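Local coordinates for mating-type switching protein swi5 (Schizosaccharomyces pombe, PDB 3VIQ), which works with Sfr1 and the recombinase Rhp51 in recombinational DNA repair, and is required for normal mating-type switching in fission yeast, at residues S4-E7 / S8-L12; S22-Q25 / D26-K30; Q38-Q41 / K42-L46. One frame throughout, in Å; residues are numbered along the deposited sequence.

In the fold
All three contacts are local, each joining side chains one helical turn apart, and they follow one another along the chain. Interactions 1 and 2 share helix 3-29, the first near its start and the second at its end, with centres 27 Å apart. Interaction 3 lies near the start of helix 36-67, its centre 20 Å from that of interaction 2 and 40 Å from that of interaction 1. None touches another; even interactions 2 and 3 stay about 9 Å apart at their nearest atoms. Each, however, has residues packed on the Sfr1 chain, so these contacts mark points along an elongated, largely helical subunit that meets its partner through both long helices.

Interaction 1: S4-E7 / S8-L12; sequences SQLE and SRVHL
L6 and V10, one turn apart, form the buried, packed side of this contact, where the closest approaches are to a backbone oxygen. V10 N donates to L6 O at 2.9 Å, an i to i+4 helical bond, and beside it the V10 methyl CG2 lies 3.4 Å from L6 O. With CG2 anti to its own carbonyl carbon and CG1 anti to the backbone N (chi1 163°), the valine turns CG2 back toward the preceding turn. L6 CD1 then approaches the same methyl at 4.4 Å, a looser touch between branched apolar groups, which suit a buried strip on a helix.

S8, R9 and H11, by contrast, are exposed and polar. S8 OG folds back to S4 O for a weak bond of 3.4 Å, while S8 N makes the regular bond to that carbonyl; a short hydroxyl chain is well suited to such a return to the backbone. H11 carries its ring past E7 O, with CD2 3.3 Å from the oxygen in an oblique approach, and its ND1 is hydrogen-bonded to E14. R9 begins close, CG being 3.5 Å from Q5 O, but its bent chain leads the guanidinium away from this turn.

The buried side of helix 3-29 packs here on the Sfr1 chain: L6 and V10 meet L5 and R8 of that chain respectively, with E7 also touching its L5.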
loop_
_atom_site.group_PDB
_atom_site.type_symbol
_atom_site.label_atom_id
_atom_site.label_comp_id
_atom_site.label_asym_id
_atom_site.label_seq_id
_atom_site.Cartn_x
_atom_site.Cartn_y
_atom_site.Cartn_z
ATOM N N SER B 4 46.656 -5.882 -19.038
ATOM C CA SER B 4 46.633 -4.456 -19.305
ATOM C C SER B 4 45.247 -3.879 -19.521
ATOM O O SER B 4 44.882 -2.863 -18.929
ATOM C CB SER B 4 47.438 -4.166 -20.579
ATOM O OG SER B 4 48.802 -4.058 -20.269
ATOM N N GLN B 5 44.512 -4.504 -20.429
ATOM C CA GLN B 5 43.167 -4.074 -20.740
ATOM C C GLN B 5 42.272 -4.221 -19.517
ATOM O O GLN B 5 41.448 -3.360 -19.252
ATOM C CB GLN B 5 42.610 -4.889 -21.890
ATOM C CG GLN B 5 43.405 -4.725 -23.199
ATOM C CD GLN B 5 42.901 -5.630 -24.319
ATOM O OE1 GLN B 5 42.489 -6.771 -24.089
ATOM N NE2 GLN B 5 42.940 -5.121 -25.538
ATOM N N LEU B 6 42.460 -5.296 -18.756
ATOM C CA LEU B 6 41.641 -5.538 -17.582
ATOM C C LEU B 6 41.946 -4.492 -16.474
ATOM O O LEU B 6 41.039 -3.969 -15.836
ATOM C CB LEU B 6 41.835 -6.981 -17.091
ATOM C CG LEU B 6 41.048 -7.319 -15.840
ATOM C CD1 LEU B 6 39.570 -7.076 -16.088
ATOM C CD2 LEU B 6 41.321 -8.736 -15.366
ATOM N N GLU B 7 43.225 -4.173 -16.300
ATOM C CA GLU B 7 43.657 -3.060 -15.441
ATOM C C GLU B 7 42.993 -1.762 -15.843
ATOM O O GLU B 7 42.612 -0.976 -14.980
ATOM C CB GLU B 7 45.199 -2.872 -15.500
ATOM C CG GLU B 7 45.950 -3.764 -14.529
ATOM C CD GLU B 7 47.424 -4.048 -14.888
ATOM O OE1 GLU B 7 47.965 -3.494 -15.884
ATOM O OE2 GLU B 7 48.054 -4.825 -14.123
ATOM N N SER B 8 42.892 -1.503 -17.147
ATOM C CA SER B 8 42.212 -0.294 -17.589
ATOM C C SER B 8 40.745 -0.305 -17.222
ATOM O O SER B 8 40.251 0.693 -16.721
ATOM C CB SER B 8 42.393 -0.050 -19.086
ATOM O OG SER B 8 43.729 0.356 -19.337
ATOM N N ARG B 9 40.042 -1.425 -17.405
ATOM C CA ARG B 9 38.624 -1.452 -16.998
ATOM C C ARG B 9 38.461 -1.261 -15.490
ATOM O O ARG B 9 37.546 -0.580 -15.028
ATOM C CB ARG B 9 37.932 -2.743 -17.438
ATOM C CG ARG B 9 38.018 -2.971 -18.975
ATOM C CD ARG B 9 37.051 -2.059 -19.687
ATOM N NE ARG B 9 35.683 -2.405 -19.330
ATOM C CZ ARG B 9 34.613 -1.658 -19.566
ATOM N NH1 ARG B 9 34.719 -0.477 -20.183
ATOM N NH2 ARG B 9 33.425 -2.109 -19.180
ATOM N N VAL B 10 39.354 -1.862 -14.716
ATOM C CA VAL B 10 39.277 -1.783 -13.254
ATOM C C VAL B 10 39.517 -0.331 -12.829
ATOM O O VAL B 10 38.790 0.163 -11.993
ATOM C CB VAL B 10 40.249 -2.758 -12.574
ATOM C CG1 VAL B 10 40.487 -2.396 -11.108
ATOM C CG2 VAL B 10 39.733 -4.188 -12.711
ATOM N N HIS B 11 40.477 0.369 -13.447
ATOM C CA HIS B 11 40.734 1.765 -13.077
ATOM C C HIS B 11 39.555 2.682 -13.482
ATOM O O HIS B 11 39.203 3.599 -12.735
ATOM C CB HIS B 11 42.079 2.329 -13.636
ATOM C CG HIS B 11 43.320 1.761 -12.977
ATOM N ND1 HIS B 11 43.494 1.709 -11.606
ATOM C CD2 HIS B 11 44.466 1.259 -13.516
ATOM C CE1 HIS B 11 44.674 1.175 -11.331
ATOM N NE2 HIS B 11 45.287 0.900 -12.470
ATOM N N LEU B 12 38.931 2.438 -14.629
ATOM C CA LEU B 12 37.695 3.162 -14.959
ATOM C C LEU B 12 36.560 2.943 -13.934
ATOM O O LEU B 12 35.849 3.885 -13.580
ATOM C CB LEU B 12 37.218 2.792 -16.351
ATOM C CG LEU B 12 38.134 3.320 -17.453
ATOM C CD1 LEU B 12 37.855 2.590 -18.772
ATOM C CD2 LEU B 12 37.945 4.874 -17.570
#

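Interaction 2: S22-Q25 / D26-K30; sequences SSLQ and DALAK
L24 holds CG anti to its backbone N, whereas L28 sets CG anti to its carbonyl carbon (chi1 -67°), and these different turns bring the two branched ends together. L24 CD1 comes 4.0 Å from L28 CG, the two side chains crossing at a slant. L28 CG also rests 3.3 Å from L24 O, the very carbonyl that receives L28 N at 2.9 Å in a nearly straight bond (N-H...O 168°). Leucine suits both places: its fork reaches the neighbour a turn away, and both leucines also pack on the partner chain. Q25, bent at chi2, swings its amide toward the same neighbour, so that NE2 stands 3.9 Å from L28 CD1, while OE1 has a weak hydrogen bond to R34 beyond the helix.

On the polar flank S23 OG is bonded to Q19 O one turn back. The last backbone bond alone, A29 N to Q25 O at 3.1 Å, has an N-H...O angle of 137°, more bent than the three bonds before it.

L24 packs on Q22 of the Sfr1 chain, and A27 and L28 on A26 of that chain; the small A27 also lies against its own helix, CB 3.6 Å from S23 O. The chemistry is thus divided, with apolar groups at the subunit interface and serine, aspartate and glutamine largely exposed, consistent with an amphipathic helix pairing with its partner.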
loop_
_atom_site.group_PDB
_atom_site.type_symbol
_atom_site.label_atom_id
_atom_site.label_comp_id
_atom_site.label_asym_id
_atom_site.label_seq_id
_atom_site.Cartn_x
_atom_site.Cartn_y
_atom_site.Cartn_z
ATOM N N SER B 22 30.856 10.944 -4.865
ATOM C CA SER B 22 30.841 12.407 -4.805
ATOM C C SER B 22 29.440 12.949 -5.171
ATOM O O SER B 22 28.869 13.796 -4.470
ATOM C CB SER B 22 31.939 12.966 -5.716
ATOM O OG SER B 22 31.795 14.350 -5.839
ATOM N N SER B 23 28.851 12.407 -6.227
ATOM C CA SER B 23 27.508 12.809 -6.615
ATOM C C SER B 23 26.475 12.492 -5.525
ATOM O O SER B 23 25.581 13.279 -5.259
ATOM C CB SER B 23 27.124 12.138 -7.932
ATOM O OG SER B 23 27.961 12.622 -8.957
ATOM N N LEU B 24 26.611 11.340 -4.889
ATOM C CA LEU B 24 25.705 10.975 -3.813
ATOM C C LEU B 24 25.835 11.967 -2.642
ATOM O O LEU B 24 24.833 12.409 -2.102
ATOM C CB LEU B 24 25.975 9.547 -3.355
ATOM C CG LEU B 24 25.180 9.037 -2.162
ATOM C CD1 LEU B 24 23.698 9.087 -2.470
ATOM C CD2 LEU B 24 25.635 7.636 -1.811
ATOM N N GLN B 25 27.060 12.318 -2.245
ATOM C CA GLN B 25 27.243 13.334 -1.190
ATOM C C GLN B 25 26.594 14.664 -1.523
ATOM O O GLN B 25 25.983 15.281 -0.649
ATOM C CB GLN B 25 28.723 13.557 -0.829
ATOM C CG GLN B 25 29.331 12.434 0.045
ATOM C CD GLN B 25 28.318 11.903 1.062
ATOM O OE1 GLN B 25 27.952 12.608 2.010
ATOM N NE2 GLN B 25 27.810 10.680 0.830
ATOM N N ASP B 26 26.724 15.110 -2.768
ATOM C CA ASP B 26 26.051 16.332 -3.208
ATOM C C ASP B 26 24.535 16.172 -3.178
ATOM O O ASP B 26 23.839 17.111 -2.800
ATOM C CB ASP B 26 26.457 16.716 -4.624
ATOM C CG ASP B 26 27.899 17.158 -4.724
ATOM O OD1 ASP B 26 28.614 17.226 -3.693
ATOM O OD2 ASP B 26 28.316 17.455 -5.856
ATOM N N ALA B 27 24.012 15.003 -3.581
ATOM C CA ALA B 27 22.570 14.831 -3.570
ATOM C C ALA B 27 22.039 14.828 -2.148
ATOM O O ALA B 27 21.058 15.485 -1.870
ATOM C CB ALA B 27 22.139 13.604 -4.340
ATOM N N LEU B 28 22.714 14.140 -1.235
ATOM C CA LEU B 28 22.291 14.084 0.171
ATOM C C LEU B 28 22.341 15.435 0.859
ATOM O O LEU B 28 21.570 15.690 1.794
ATOM C CB LEU B 28 23.162 13.109 0.956
ATOM C CG LEU B 28 22.983 11.647 0.545
ATOM C CD1 LEU B 28 23.922 10.746 1.347
ATOM C CD2 LEU B 28 21.508 11.211 0.705
ATOM N N ALA B 29 23.247 16.296 0.395
ATOM C CA ALA B 29 23.405 17.619 0.957
ATOM C C ALA B 29 22.203 18.474 0.704
ATOM O O ALA B 29 21.970 19.385 1.459
ATOM C CB ALA B 29 24.689 18.330 0.410
ATOM N N LYS B 30 21.440 18.184 -0.346
ATOM C CA LYS B 30 20.238 18.960 -0.662
ATOM C C LYS B 30 19.010 18.570 0.164
ATOM O O LYS B 30 17.964 19.191 0.038
ATOM C CB LYS B 30 19.902 18.843 -2.153
ATOM C CG LYS B 30 20.864 19.614 -3.028
ATOM C CD LYS B 30 20.841 19.136 -4.464
ATOM C CE LYS B 30 21.921 19.857 -5.297
ATOM N NZ LYS B 30 22.108 19.227 -6.646
#

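Interaction 3: Q38-Q41 / K42-L46; sequences QTVQ and KHIDL
Q41 and D45 lie one helical turn apart, and their polar ends cross with the amide and carboxylate planes 53° apart. Q41 NE2 reaches D45 OD1 at 2.7 Å, but the N-H...O angle of 126° makes this a weak bond despite its shortness. The glutamine gets there by holding CG anti to the backbone N (chi1 -169°) and then bending at chi2, which curls the amide forward along the helix. D45 folds the other way, CG anti to its carbonyl carbon, and lays its carboxylate back over the preceding turn, with CG 3.2 Å from Q41 O. With an alanine at D45, the Q41 amide would probably lose its carboxylate mate and be freer to turn.

Such i to i+4 pairing follows from the helix repeat of about 3.6 residues. This is the early part of helix 36-67, one of the two long helices that pack on Sfr1, and the same two residues are joined by the backbone bond from D45 N to Q41 O, 3.0 Å. Around the helix from this pair, V40 and I44 set their branches aslant. I44 N donates to V40 O; the I44 CG1 methylene lies 3.4 Å from that oxygen and carries CD1 on to the valine methyl CG1, 4.0 Å away. H43 points its ring away from this turn, and NE2 is hydrogen-bonded to E37 of the Sfr1 chain, while T39 packs on V32 of that chain.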
loop_
_atom_site.group_PDB
_atom_site.type_symbol
_atom_site.label_atom_id
_atom_site.label_comp_id
_atom_site.label_asym_id
_atom_site.label_seq_id
_atom_site.Cartn_x
_atom_site.Cartn_y
_atom_site.Cartn_z
ATOM N N GLN B 38 14.181 6.373 4.131
ATOM C CA GLN B 38 13.062 6.544 5.049
ATOM C C GLN B 38 12.059 7.563 4.469
ATOM O O GLN B 38 10.865 7.321 4.481
ATOM C CB GLN B 38 13.608 6.990 6.415
ATOM C CG GLN B 38 12.604 7.471 7.473
ATOM C CD GLN B 38 13.334 8.081 8.678
ATOM O OE1 GLN B 38 14.096 9.048 8.539
ATOM N NE2 GLN B 38 13.125 7.501 9.857
ATOM N N THR B 39 12.555 8.690 3.971
ATOM C CA THR B 39 11.707 9.751 3.408
ATOM C C THR B 39 10.843 9.217 2.287
ATOM O O THR B 39 9.636 9.408 2.284
ATOM C CB THR B 39 12.565 10.876 2.837
ATOM O OG1 THR B 39 13.285 11.462 3.913
ATOM C CG2 THR B 39 11.718 11.934 2.135
ATOM N N VAL B 40 11.479 8.526 1.353
ATOM C CA VAL B 40 10.792 8.010 0.173
ATOM C C VAL B 40 9.822 6.899 0.558
ATOM O O VAL B 40 8.687 6.887 0.095
ATOM C CB VAL B 40 11.771 7.472 -0.863
ATOM C CG1 VAL B 40 11.015 6.854 -2.021
ATOM C CG2 VAL B 40 12.737 8.628 -1.315
ATOM N N GLN B 41 10.263 5.973 1.407
ATOM C CA GLN B 41 9.378 4.886 1.853
ATOM C C GLN B 41 8.175 5.446 2.631
ATOM O O GLN B 41 7.043 5.017 2.418
ATOM C CB GLN B 41 10.139 3.857 2.714
ATOM C CG GLN B 41 9.368 2.569 3.004
ATOM C CD GLN B 41 9.001 1.802 1.715
ATOM O OE1 GLN B 41 9.824 1.674 0.795
ATOM N NE2 GLN B 41 7.759 1.306 1.648
ATOM N N LYS B 42 8.389 6.403 3.525
ATOM C CA LYS B 42 7.236 6.901 4.303
ATOM C C LYS B 42 6.196 7.505 3.350
ATOM O O LYS B 42 4.997 7.317 3.536
ATOM C CB LYS B 42 7.657 7.916 5.361
ATOM C CG LYS B 42 6.515 8.656 6.025
ATOM C CD LYS B 42 6.953 9.469 7.276
ATOM C CE LYS B 42 5.902 10.542 7.596
ATOM N NZ LYS B 42 5.841 10.925 9.037
ATOM N N HIS B 43 6.669 8.187 2.309
ATOM C CA HIS B 43 5.805 8.851 1.345
ATOM C C HIS B 43 5.055 7.805 0.550
ATOM O O HIS B 43 3.841 7.890 0.432
ATOM C CB HIS B 43 6.587 9.818 0.420
ATOM C CG HIS B 43 5.717 10.548 -0.565
ATOM N ND1 HIS B 43 5.749 10.299 -1.923
ATOM C CD2 HIS B 43 4.785 11.515 -0.384
ATOM C CE1 HIS B 43 4.870 11.075 -2.529
ATOM N NE2 HIS B 43 4.260 11.808 -1.615
ATOM N N ILE B 44 5.769 6.805 0.060
ATOM C CA ILE B 44 5.154 5.718 -0.732
ATOM C C ILE B 44 4.030 5.009 0.051
ATOM O O ILE B 44 3.026 4.662 -0.521
ATOM C CB ILE B 44 6.204 4.678 -1.169
ATOM C CG1 ILE B 44 7.025 5.225 -2.335
ATOM C CG2 ILE B 44 5.567 3.304 -1.589
ATOM C CD1 ILE B 44 8.078 4.253 -2.816
ATOM N N ASP B 45 4.213 4.787 1.349
ATOM C CA ASP B 45 3.222 4.060 2.152
ATOM C C ASP B 45 1.968 4.953 2.404
ATOM O O ASP B 45 0.832 4.490 2.330
ATOM C CB ASP B 45 3.831 3.635 3.493
ATOM C CG ASP B 45 5.027 2.680 3.348
ATOM O OD1 ASP B 45 5.206 2.041 2.283
ATOM O OD2 ASP B 45 5.799 2.563 4.325
ATOM N N LEU B 46 2.185 6.226 2.723
ATOM C CA LEU B 46 1.082 7.192 2.790
ATOM C C LEU B 46 0.282 7.332 1.472
ATOM O O LEU B 46 -0.968 7.287 1.499
ATOM C CB LEU B 46 1.576 8.533 3.291
ATOM C CG LEU B 46 2.004 8.481 4.762
ATOM C CD1 LEU B 46 2.690 9.799 5.164
ATOM C CD2 LEU B 46 0.819 8.163 5.698
#